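Long-range contacts in uncharacterized conserved protein YjbQ/UPF0047 family, ortholog yugU B.subtilis (Clostridium acetobutylicum, PDB 1VMH), which is of unknown function, a member of the UPF0047 (YjbQ-like) family that assembles from three copies of the same chain: residues V45-C54 against S107-L118; H56-A67 against W123-D132. All blocks are in the same frame, centred on the assembly; numbering follows the deposited sequence.

Contact 1 (V45-C54 against S107-L118); sequences VSDGMAVVFC and SSQQIIIENGKL
Met-49 folds back over its antiparallel neighbours. With bends at both chi2 and chi3 (-59° and -56°), its SD rests against Ile-112 CG1 at 3.8 Å while CE lies against the side chain of Gln-110, 3.5 Å from OE1. Gln-110 stands upright beside Val-51, the two pointing the same way; its amide pairs with Gln-110 of both neighbouring subunits, placing this face of strands 48-53 and 108-114 at the heart of the trimer. Phe-53 presents one ring face to the Ser-107 carbonyl oxygen, which sits toward the rim.

The other face is largely aliphatic, with Gln-109 the polar exception, its NE2 bonded to Ile-61 O. Ala-50 CB touches both Ile-113 CD1 (4.1 Å) and Leu-118 CD2 (4.0 Å), and Val-52 CG2 meets Ile-111 CD1 at a slant; helix 33-43 covers this layer through Val-36 and Val-40. Regular ladder bonds run between the strands, Ala-50 N to Ile-111 O being almost straight (176°). At the type I' turn 114-117, Gly-116 N reaches a lone pair of Ser-46 O over 2.7 Å. The chemistry is two-sided: mostly hydrocarbon packs the sheet against helix 33-43, while the opposite face brings a buried amide with partners in other subunits.

Contact 2 (H56-A67 against W123-D132); sequences HTTAGITINENA and WQGIYFTEFD
Tyr-127 reaches from the middle of one strand to the far end of its partner, Glu-65 and Asn-66. Its CB starts beside Thr-62, 3.7 Å from the carbonyl O and 4.1 Å from CG2. With CG anti to the carbonyl carbon (chi1 -76°), the ring runs along strand 59-65, so that backbone oxygens line its edge: CE2 is 3.9 Å from Asn-64 O and 3.4 Å from Glu-65 O. CZ passes near the same Glu-65 oxygen, and at the tip OH lies 3.0 Å from Glu-65 O and 3.2 Å from Asn-66 CA. Phe-29 meets the ring from strand 28-31.

These strands, 59-65 and 124-130, form an antiparallel pair in the three-stranded sheet of the YjbQ-like fold, with 124-130 in the centre. Thr-62 CG2 and Thr-129 CG2 touch at 3.6 Å on the side of the sheet that carries Tyr-127, their side chains crossing at about a right angle. On the reverse face, Phe-128 takes Ala-59 CB against CZ and Ile-61 CD1 against CD2, while His-56 CD2 approaches its edge. Ile-63 CG2 presses on Gln-124 CG at 3.3 Å, a tight contact; a water joins Ile-63 O to Gln-124 NE2, which also bonds Cys-54 O of the second subunit, while Gln-124 OE1 accepts a bond from Gly-121 N. Beyond the strand, Ala-67 CB sits over one face of the Trp-123 indole.

After strands 18-22 and 28-31 and helix 33-43, strand 48-53 runs almost directly into strand 59-65. The chain then passes through helices 69-82 and 96-105 before strand 108-114 returns to close contact 1, a loop of 52 residues between segments. After the short strand 117-118, strand 124-130 closes contact 2 across 55 residues. The segments therefore alternate, and the two closures cross instead of nesting. Contact 1 belongs to the five-stranded sheet and contact 2 to the three-stranded one, with centres about 15 Å apart. Ile-111 knits the sheets together through Ile-63 and Ile-126, while Gln-109 NE2 probably bonds Ile-61 O. Both contacts also meet the second subunit.

Contact 1 (V45-C54 against S107-L118)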
loop_
_atom_site.group_PDB
_atom_site.type_symbol
_atom_site.label_atom_id
_atom_site.label_comp_id
_atom_site.label_asym_id
_atom_site.label_seq_id
_atom_site.Cartn_x
_atom_site.Cartn_y
_atom_site.Cartn_z
ATOM N N VAL A 45 -0.513 25.278 3.962
ATOM C CA VAL A 45 0.209 24.739 2.789
ATOM C C VAL A 45 -0.723 24.736 1.591
ATOM O O VAL A 45 -1.833 24.218 1.685
ATOM C CB VAL A 45 0.697 23.306 3.056
ATOM C CG1 VAL A 45 1.318 22.685 1.801
ATOM C CG2 VAL A 45 1.726 23.291 4.177
ATOM N N SER A 46 -0.273 25.335 0.480
ATOM C CA SER A 46 -1.028 25.363 -0.763
ATOM C C SER A 46 -0.712 24.178 -1.678
ATOM O O SER A 46 -1.551 23.759 -2.468
ATOM C CB SER A 46 -0.729 26.646 -1.527
ATOM O OG SER A 46 0.616 26.648 -1.976
ATOM N N ASP A 47 0.526 23.718 -1.629
ATOM C CA ASP A 47 1.014 22.682 -2.520
ATOM C C ASP A 47 1.977 21.829 -1.714
ATOM O O ASP A 47 2.905 22.347 -1.086
ATOM C CB ASP A 47 1.653 23.240 -3.789
ATOM C CG ASP A 47 0.684 24.098 -4.591
ATOM O OD1 ASP A 47 0.625 25.312 -4.319
ATOM O OD2 ASP A 47 -0.041 23.577 -5.475
ATOM N N GLY A 48 1.708 20.533 -1.679
ATOM C CA GLY A 48 2.462 19.607 -0.844
ATOM C C GLY A 48 1.801 18.238 -0.818
ATOM O O GLY A 48 1.121 17.868 -1.765
ATOM N N MET A 49 1.953 17.538 0.296
ATOM C CA MET A 49 1.410 16.219 0.492
ATOM C C MET A 49 0.772 16.107 1.865
ATOM O O MET A 49 1.271 16.660 2.846
ATOM C CB MET A 49 2.564 15.189 0.425
ATOM C CG MET A 49 3.201 14.995 -0.923
ATOM S SD MET A 49 2.093 14.461 -2.242
ATOM C CE MET A 49 1.429 12.986 -1.543
ATOM N N ALA A 50 -0.318 15.357 1.930
ATOM C CA ALA A 50 -0.906 14.964 3.214
ATOM C C ALA A 50 -0.626 13.497 3.415
ATOM O O ALA A 50 -0.934 12.676 2.538
ATOM C CB ALA A 50 -2.391 15.175 3.165
ATOM N N VAL A 51 -0.040 13.151 4.560
ATOM C CA VAL A 51 0.239 11.763 4.910
ATOM C C VAL A 51 -0.651 11.379 6.065
ATOM O O VAL A 51 -0.735 12.154 7.033
ATOM C CB VAL A 51 1.737 11.597 5.318
ATOM C CG1 VAL A 51 2.003 10.155 5.735
ATOM C CG2 VAL A 51 2.655 11.990 4.166
ATOM N N VAL A 52 -1.374 10.255 5.934
ATOM C CA VAL A 52 -2.334 9.793 6.883
ATOM C C VAL A 52 -1.872 8.425 7.378
ATOM O O VAL A 52 -1.764 7.522 6.573
ATOM C CB VAL A 52 -3.729 9.653 6.233
ATOM C CG1 VAL A 52 -4.770 9.220 7.230
ATOM C CG2 VAL A 52 -4.142 10.975 5.578
ATOM N N PHE A 53 -1.553 8.291 8.649
ATOM C CA PHE A 53 -0.895 7.088 9.203
ATOM C C PHE A 53 -1.733 6.466 10.344
ATOM O O PHE A 53 -2.206 7.196 11.253
ATOM C CB PHE A 53 0.498 7.450 9.744
ATOM C CG PHE A 53 1.331 6.263 10.189
ATOM C CD1 PHE A 53 1.224 5.767 11.488
ATOM C CD2 PHE A 53 2.219 5.654 9.320
ATOM C CE1 PHE A 53 1.991 4.688 11.872
ATOM C CE2 PHE A 53 2.954 4.572 9.717
ATOM C CZ PHE A 53 2.824 4.081 10.961
ATOM N N CYS A 54 -1.882 5.133 10.309
ATOM C CA CYS A 54 -2.588 4.416 11.338
ATOM C C CYS A 54 -1.610 3.712 12.260
ATOM O O CYS A 54 -0.911 2.776 11.818
ATOM C CB CYS A 54 -3.528 3.407 10.703
ATOM S SG CYS A 54 -4.355 2.388 11.873
ATOM N N SER A 107 -0.708 0.719 6.117
ATOM C CA SER A 107 -0.532 1.491 7.344
ATOM C C SER A 107 -0.647 2.995 7.122
ATOM O O SER A 107 -0.914 3.717 8.080
ATOM C CB SER A 107 0.832 1.157 7.971
ATOM O OG SER A 107 1.896 1.376 7.029
ATOM N N SER A 108 -0.554 3.457 5.884
ATOM C CA SER A 108 -0.700 4.874 5.566
ATOM C C SER A 108 -1.123 5.044 4.135
ATOM O O SER A 108 -0.988 4.142 3.295
ATOM C CB SER A 108 0.615 5.622 5.800
ATOM O OG SER A 108 1.580 5.292 4.807
ATOM N N GLN A 109 -1.681 6.208 3.863
ATOM C CA GLN A 109 -1.856 6.653 2.509
ATOM C C GLN A 109 -1.444 8.128 2.435
ATOM O O GLN A 109 -1.385 8.868 3.441
ATOM C CB GLN A 109 -3.278 6.445 2.009
ATOM C CG GLN A 109 -3.778 5.009 2.104
ATOM C CD GLN A 109 -3.046 4.044 1.227
ATOM O OE1 GLN A 109 -2.355 4.433 0.282
ATOM N NE2 GLN A 109 -3.229 2.742 1.502
ATOM N N GLN A 110 -1.250 8.595 1.209
ATOM C CA GLN A 110 -0.868 9.987 0.985
ATOM C C GLN A 110 -1.637 10.567 -0.182
ATOM O O GLN A 110 -2.044 9.848 -1.110
ATOM C CB GLN A 110 0.636 10.194 0.915
ATOM C CG GLN A 110 1.333 9.554 -0.204
ATOM C CD GLN A 110 2.834 9.890 -0.184
ATOM O OE1 GLN A 110 3.313 10.874 0.475
ATOM N NE2 GLN A 110 3.577 9.059 -0.852
ATOM N N ILE A 111 -1.906 11.873 -0.078
ATOM C CA ILE A 111 -2.740 12.580 -1.024
ATOM C C ILE A 111 -2.020 13.885 -1.380
ATOM O O ILE A 111 -1.479 14.581 -0.520
ATOM C CB ILE A 111 -4.129 12.870 -0.412
ATOM C CG1 ILE A 111 -4.764 11.587 0.152
ATOM C CG2 ILE A 111 -5.058 13.542 -1.437
ATOM C CD1 ILE A 111 -4.454 11.325 1.611
ATOM N N ILE A 112 -2.044 14.231 -2.652
ATOM C CA ILE A 112 -1.459 15.456 -3.124
ATOM C C ILE A 112 -2.328 16.611 -2.678
ATOM O O ILE A 112 -3.584 16.527 -2.701
ATOM C CB ILE A 112 -1.358 15.438 -4.636
ATOM C CG1 ILE A 112 -0.356 14.359 -5.082
ATOM C CG2 ILE A 112 -0.906 16.801 -5.183
ATOM C CD1 ILE A 112 -0.554 13.867 -6.566
ATOM N N ILE A 113 -1.673 17.688 -2.266
ATOM C CA ILE A 113 -2.321 18.953 -1.988
ATOM C C ILE A 113 -1.962 19.904 -3.124
ATOM O O ILE A 113 -0.771 20.102 -3.412
ATOM C CB ILE A 113 -1.865 19.547 -0.644
ATOM C CG1 ILE A 113 -2.182 18.594 0.512
ATOM C CG2 ILE A 113 -2.518 20.894 -0.406
ATOM C CD1 ILE A 113 -1.397 18.924 1.779
ATOM N N GLU A 114 -2.979 20.432 -3.785
ATOM C CA GLU A 114 -2.786 21.350 -4.914
ATOM C C GLU A 114 -3.777 22.489 -4.759
ATOM O O GLU A 114 -4.970 22.232 -4.551
ATOM C CB GLU A 114 -3.059 20.599 -6.216
ATOM C CG GLU A 114 -2.806 21.423 -7.480
ATOM C CD GLU A 114 -3.184 20.636 -8.715
ATOM O OE1 GLU A 114 -4.380 20.301 -8.896
ATOM O OE2 GLU A 114 -2.273 20.325 -9.506
ATOM N N ASN A 115 -3.310 23.728 -4.863
ATOM C CA ASN A 115 -4.184 24.869 -4.662
ATOM C C ASN A 115 -4.912 24.846 -3.334
ATOM O O ASN A 115 -6.073 25.257 -3.238
ATOM C CB ASN A 115 -5.173 25.014 -5.814
ATOM C CG ASN A 115 -4.482 25.245 -7.128
ATOM O OD1 ASN A 115 -3.546 26.045 -7.210
ATOM N ND2 ASN A 115 -4.907 24.531 -8.157
ATOM N N GLY A 116 -4.218 24.343 -2.315
ATOM C CA GLY A 116 -4.753 24.291 -0.969
ATOM C C GLY A 116 -5.869 23.279 -0.757
ATOM O O GLY A 116 -6.541 23.351 0.270
ATOM N N LYS A 117 -6.046 22.351 -1.711
ATOM C CA LYS A 117 -7.097 21.343 -1.692
ATOM C C LYS A 117 -6.510 19.947 -1.889
ATOM O O LYS A 117 -5.547 19.757 -2.637
ATOM C CB LYS A 117 -8.124 21.597 -2.811
ATOM C CG LYS A 117 -8.915 22.907 -2.661
ATOM C CD LYS A 117 -9.653 23.261 -3.955
ATOM C CE LYS A 117 -8.827 24.220 -4.830
ATOM N NZ LYS A 117 -9.299 24.314 -6.266
ATOM N N LEU A 118 -7.109 18.966 -1.239
ATOM C CA LEU A 118 -6.734 17.558 -1.487
ATOM C C LEU A 118 -7.113 17.192 -2.902
ATOM O O LEU A 118 -8.266 17.347 -3.305
ATOM C CB LEU A 118 -7.467 16.635 -0.518
ATOM C CG LEU A 118 -7.097 16.804 0.954
ATOM C CD1 LEU A 118 -8.133 16.080 1.828
ATOM C CD2 LEU A 118 -5.683 16.250 1.186
#

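Contact 2 (H56-A67 against W123-D132)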
loop_
_atom_site.group_PDB
_atom_site.type_symbol
_atom_site.label_atom_id
_atom_site.label_comp_id
_atom_site.label_asym_id
_atom_site.label_seq_id
_atom_site.Cartn_x
_atom_site.Cartn_y
_atom_site.Cartn_z
ATOM N N HIS A 56 -2.164 1.571 14.567
ATOM C CA HIS A 56 -2.738 0.339 15.069
ATOM C C HIS A 56 -2.487 -0.800 14.096
ATOM O O HIS A 56 -2.768 -0.670 12.922
ATOM C CB HIS A 56 -4.236 0.546 15.225
ATOM C CG HIS A 56 -4.566 1.718 16.091
ATOM N ND1 HIS A 56 -4.324 1.718 17.448
ATOM C CD2 HIS A 56 -5.134 2.915 15.804
ATOM C CE1 HIS A 56 -4.706 2.888 17.951
ATOM N NE2 HIS A 56 -5.217 3.618 16.979
ATOM N N THR A 57 -2.032 -1.933 14.591
ATOM C CA THR A 57 -1.699 -3.071 13.749
ATOM C C THR A 57 -2.903 -3.904 13.303
ATOM O O THR A 57 -2.731 -4.805 12.505
ATOM C CB THR A 57 -0.666 -3.934 14.412
ATOM O OG1 THR A 57 -1.184 -4.396 15.650
ATOM C CG2 THR A 57 0.619 -3.159 14.630
ATOM N N THR A 58 -4.095 -3.566 13.802
ATOM C CA THR A 58 -5.347 -4.234 13.424
ATOM C C THR A 58 -6.320 -3.269 12.752
ATOM O O THR A 58 -7.519 -3.525 12.666
ATOM C CB THR A 58 -5.979 -4.900 14.606
ATOM O OG1 THR A 58 -6.074 -3.937 15.658
ATOM C CG2 THR A 58 -5.146 -6.084 15.056
ATOM N N ALA A 59 -5.772 -2.181 12.197
ATOM C CA ALA A 59 -6.519 -1.252 11.378
ATOM C C ALA A 59 -5.548 -0.688 10.316
ATOM O O ALA A 59 -4.342 -0.902 10.373
ATOM C CB ALA A 59 -7.133 -0.174 12.206
ATOM N N GLY A 60 -6.097 0.022 9.348
ATOM C CA GLY A 60 -5.287 0.584 8.294
ATOM C C GLY A 60 -5.962 1.798 7.686
ATOM O O GLY A 60 -6.919 2.360 8.255
ATOM N N ILE A 61 -5.391 2.244 6.569
ATOM C CA ILE A 61 -5.904 3.404 5.824
ATOM C C ILE A 61 -6.057 2.996 4.370
ATOM O O ILE A 61 -5.174 2.349 3.815
ATOM C CB ILE A 61 -4.945 4.615 5.880
ATOM C CG1 ILE A 61 -4.539 4.950 7.331
ATOM C CG2 ILE A 61 -5.542 5.814 5.163
ATOM C CD1 ILE A 61 -5.592 5.496 8.255
ATOM N N THR A 62 -7.166 3.339 3.742
ATOM C CA THR A 62 -7.298 3.153 2.308
ATOM C C THR A 62 -8.010 4.330 1.681
ATOM O O THR A 62 -8.522 5.183 2.388
ATOM C CB THR A 62 -8.062 1.856 1.944
ATOM O OG1 THR A 62 -7.792 1.530 0.556
ATOM C CG2 THR A 62 -9.536 1.983 2.188
ATOM N N ILE A 63 -8.025 4.403 0.363
ATOM C CA ILE A 63 -8.756 5.489 -0.368
ATOM C C ILE A 63 -9.683 4.777 -1.315
ATOM O O ILE A 63 -9.221 3.921 -2.073
ATOM C CB ILE A 63 -7.767 6.419 -1.083
ATOM C CG1 ILE A 63 -6.874 7.130 -0.041
ATOM C CG2 ILE A 63 -8.468 7.428 -1.966
ATOM C CD1 ILE A 63 -5.843 8.128 -0.553
ATOM N N ASN A 64 -10.967 5.099 -1.297
ATOM C CA ASN A 64 -11.886 4.369 -2.147
ATOM C C ASN A 64 -13.180 5.162 -2.260
ATOM O O ASN A 64 -13.263 6.308 -1.822
ATOM C CB ASN A 64 -12.069 2.909 -1.684
ATOM C CG ASN A 64 -12.270 1.942 -2.846
ATOM O OD1 ASN A 64 -13.219 2.101 -3.615
ATOM N ND2 ASN A 64 -11.367 0.959 -2.995
ATOM N N GLU A 65 -14.183 4.553 -2.889
ATOM C CA GLU A 65 -15.506 5.155 -3.099
ATOM C C GLU A 65 -16.100 5.663 -1.795
ATOM O O GLU A 65 -16.190 4.898 -0.824
ATOM C CB GLU A 65 -16.425 4.083 -3.678
ATOM C CG GLU A 65 -17.916 4.386 -3.642
ATOM C CD GLU A 65 -18.309 5.451 -4.623
ATOM O OE1 GLU A 65 -17.829 5.417 -5.775
ATOM O OE2 GLU A 65 -19.082 6.345 -4.245
ATOM N N ASN A 66 -16.578 6.909 -1.812
ATOM C CA ASN A 66 -17.082 7.528 -0.596
ATOM C C ASN A 66 -18.526 7.955 -0.634
ATOM O O ASN A 66 -18.961 8.679 0.267
ATOM C CB ASN A 66 -16.196 8.760 -0.255
ATOM C CG ASN A 66 -16.369 9.881 -1.251
ATOM O OD1 ASN A 66 -17.081 9.720 -2.238
ATOM N ND2 ASN A 66 -15.778 11.068 -0.963
ATOM N N ALA A 67 -19.280 7.528 -1.638
ATOM C CA ALA A 67 -20.683 7.906 -1.733
ATOM C C ALA A 67 -21.621 6.724 -2.020
ATOM O O ALA A 67 -22.739 6.937 -2.474
ATOM C CB ALA A 67 -20.842 8.975 -2.777
ATOM N N TRP A 123 -15.762 11.152 -6.160
ATOM C CA TRP A 123 -16.218 10.275 -5.096
ATOM C C TRP A 123 -15.090 9.395 -4.516
ATOM O O TRP A 123 -15.308 8.221 -4.234
ATOM C CB TRP A 123 -17.429 9.429 -5.599
ATOM C CG TRP A 123 -18.627 10.274 -6.054
ATOM C CD1 TRP A 123 -19.212 10.296 -7.285
ATOM C CD2 TRP A 123 -19.285 11.279 -5.284
ATOM N NE1 TRP A 123 -20.235 11.222 -7.310
ATOM C CE2 TRP A 123 -20.306 11.836 -6.093
ATOM C CE3 TRP A 123 -19.140 11.739 -3.956
ATOM C CZ2 TRP A 123 -21.159 12.841 -5.632
ATOM C CZ3 TRP A 123 -20.006 12.746 -3.499
ATOM C CH2 TRP A 123 -20.993 13.278 -4.337
ATOM N N GLN A 124 -13.899 9.985 -4.396
ATOM C CA GLN A 124 -12.780 9.344 -3.817
ATOM C C GLN A 124 -12.527 9.949 -2.439
ATOM O O GLN A 124 -12.258 11.111 -2.290
ATOM C CB GLN A 124 -11.575 9.505 -4.742
ATOM C CG GLN A 124 -10.411 8.704 -4.315
ATOM C CD GLN A 124 -9.215 8.864 -5.232
ATOM O OE1 GLN A 124 -8.829 9.989 -5.616
ATOM N NE2 GLN A 124 -8.548 7.746 -5.509
ATOM N N GLY A 125 -12.595 9.113 -1.402
ATOM C CA GLY A 125 -12.401 9.524 0.002
ATOM C C GLY A 125 -11.378 8.698 0.714
ATOM O O GLY A 125 -11.009 7.635 0.254
ATOM N N ILE A 126 -10.927 9.232 1.845
ATOM C CA ILE A 126 -9.871 8.646 2.667
ATOM C C ILE A 126 -10.538 7.984 3.848
ATOM O O ILE A 126 -11.362 8.623 4.531
ATOM C CB ILE A 126 -8.904 9.695 3.177
ATOM C CG1 ILE A 126 -8.286 10.520 2.042
ATOM C CG2 ILE A 126 -7.814 8.998 3.994
ATOM C CD1 ILE A 126 -7.790 11.891 2.493
ATOM N N TYR A 127 -10.254 6.694 4.075
ATOM C CA TYR A 127 -10.877 5.891 5.101
ATOM C C TYR A 127 -9.916 5.297 6.090
ATOM O O TYR A 127 -8.871 4.775 5.727
ATOM C CB TYR A 127 -11.587 4.723 4.454
ATOM C CG TYR A 127 -12.876 5.042 3.792
ATOM C CD1 TYR A 127 -14.018 5.204 4.552
ATOM C CD2 TYR A 127 -12.979 5.130 2.428
ATOM C CE1 TYR A 127 -15.234 5.464 3.964
ATOM C CE2 TYR A 127 -14.196 5.357 1.833
ATOM C CZ TYR A 127 -15.311 5.530 2.615
ATOM O OH TYR A 127 -16.561 5.753 2.030
ATOM N N PHE A 128 -10.259 5.403 7.365
ATOM C CA PHE A 128 -9.714 4.529 8.401
ATOM C C PHE A 128 -10.466 3.191 8.329
ATOM O O PHE A 128 -11.705 3.182 8.373
ATOM C CB PHE A 128 -9.969 5.170 9.758
ATOM C CG PHE A 128 -9.354 4.460 10.912
ATOM C CD1 PHE A 128 -9.978 3.413 11.507
ATOM C CD2 PHE A 128 -8.126 4.859 11.426
ATOM C CE1 PHE A 128 -9.398 2.748 12.595
ATOM C CE2 PHE A 128 -7.581 4.218 12.515
ATOM C CZ PHE A 128 -8.195 3.168 13.076
ATOM N N THR A 129 -9.743 2.067 8.172
ATOM C CA THR A 129 -10.334 0.749 8.026
ATOM C C THR A 129 -10.117 -0.036 9.336
ATOM O O THR A 129 -9.023 -0.563 9.604
ATOM C CB THR A 129 -9.777 -0.046 6.803
ATOM O OG1 THR A 129 -8.371 -0.272 6.968
ATOM C CG2 THR A 129 -9.887 0.830 5.539
ATOM N N GLU A 130 -11.167 -0.113 10.154
ATOM C CA GLU A 130 -11.126 -0.851 11.395
ATOM C C GLU A 130 -11.372 -2.306 11.108
ATOM O O GLU A 130 -12.393 -2.633 10.499
ATOM C CB GLU A 130 -12.197 -0.308 12.344
ATOM C CG GLU A 130 -12.391 -1.128 13.629
ATOM C CD GLU A 130 -11.179 -1.024 14.515
ATOM O OE1 GLU A 130 -10.197 -1.742 14.272
ATOM O OE2 GLU A 130 -11.203 -0.230 15.481
ATOM N N PHE A 131 -10.504 -3.184 11.624
ATOM C CA PHE A 131 -10.745 -4.623 11.581
ATOM C C PHE A 131 -10.876 -5.358 12.934
ATOM O O PHE A 131 -11.118 -6.577 12.946
ATOM C CB PHE A 131 -9.704 -5.301 10.704
ATOM C CG PHE A 131 -9.717 -4.788 9.282
ATOM C CD1 PHE A 131 -10.825 -4.996 8.465
ATOM C CD2 PHE A 131 -8.633 -4.079 8.779
ATOM C CE1 PHE A 131 -10.842 -4.535 7.150
ATOM C CE2 PHE A 131 -8.644 -3.603 7.464
ATOM C CZ PHE A 131 -9.734 -3.816 6.671
ATOM N N ASP A 132 -10.718 -4.633 14.035
ATOM C CA ASP A 132 -10.861 -5.192 15.402
ATOM C C ASP A 132 -11.513 -4.219 16.363
ATOM O O ASP A 132 -11.000 -3.964 17.451
ATOM C CB ASP A 132 -9.507 -5.644 15.947
ATOM C CG ASP A 132 -9.637 -6.497 17.211
ATOM O OD1 ASP A 132 -10.640 -7.233 17.362
ATOM O OD2 ASP A 132 -8.703 -6.431 18.031
HETATM O O HOH W 1 -6.423 -5.131 18.164
HETATM O O HOH W 2 -9.148 4.975 -4.780
HETATM O O HOH W 3 -15.713 6.516 -6.786
#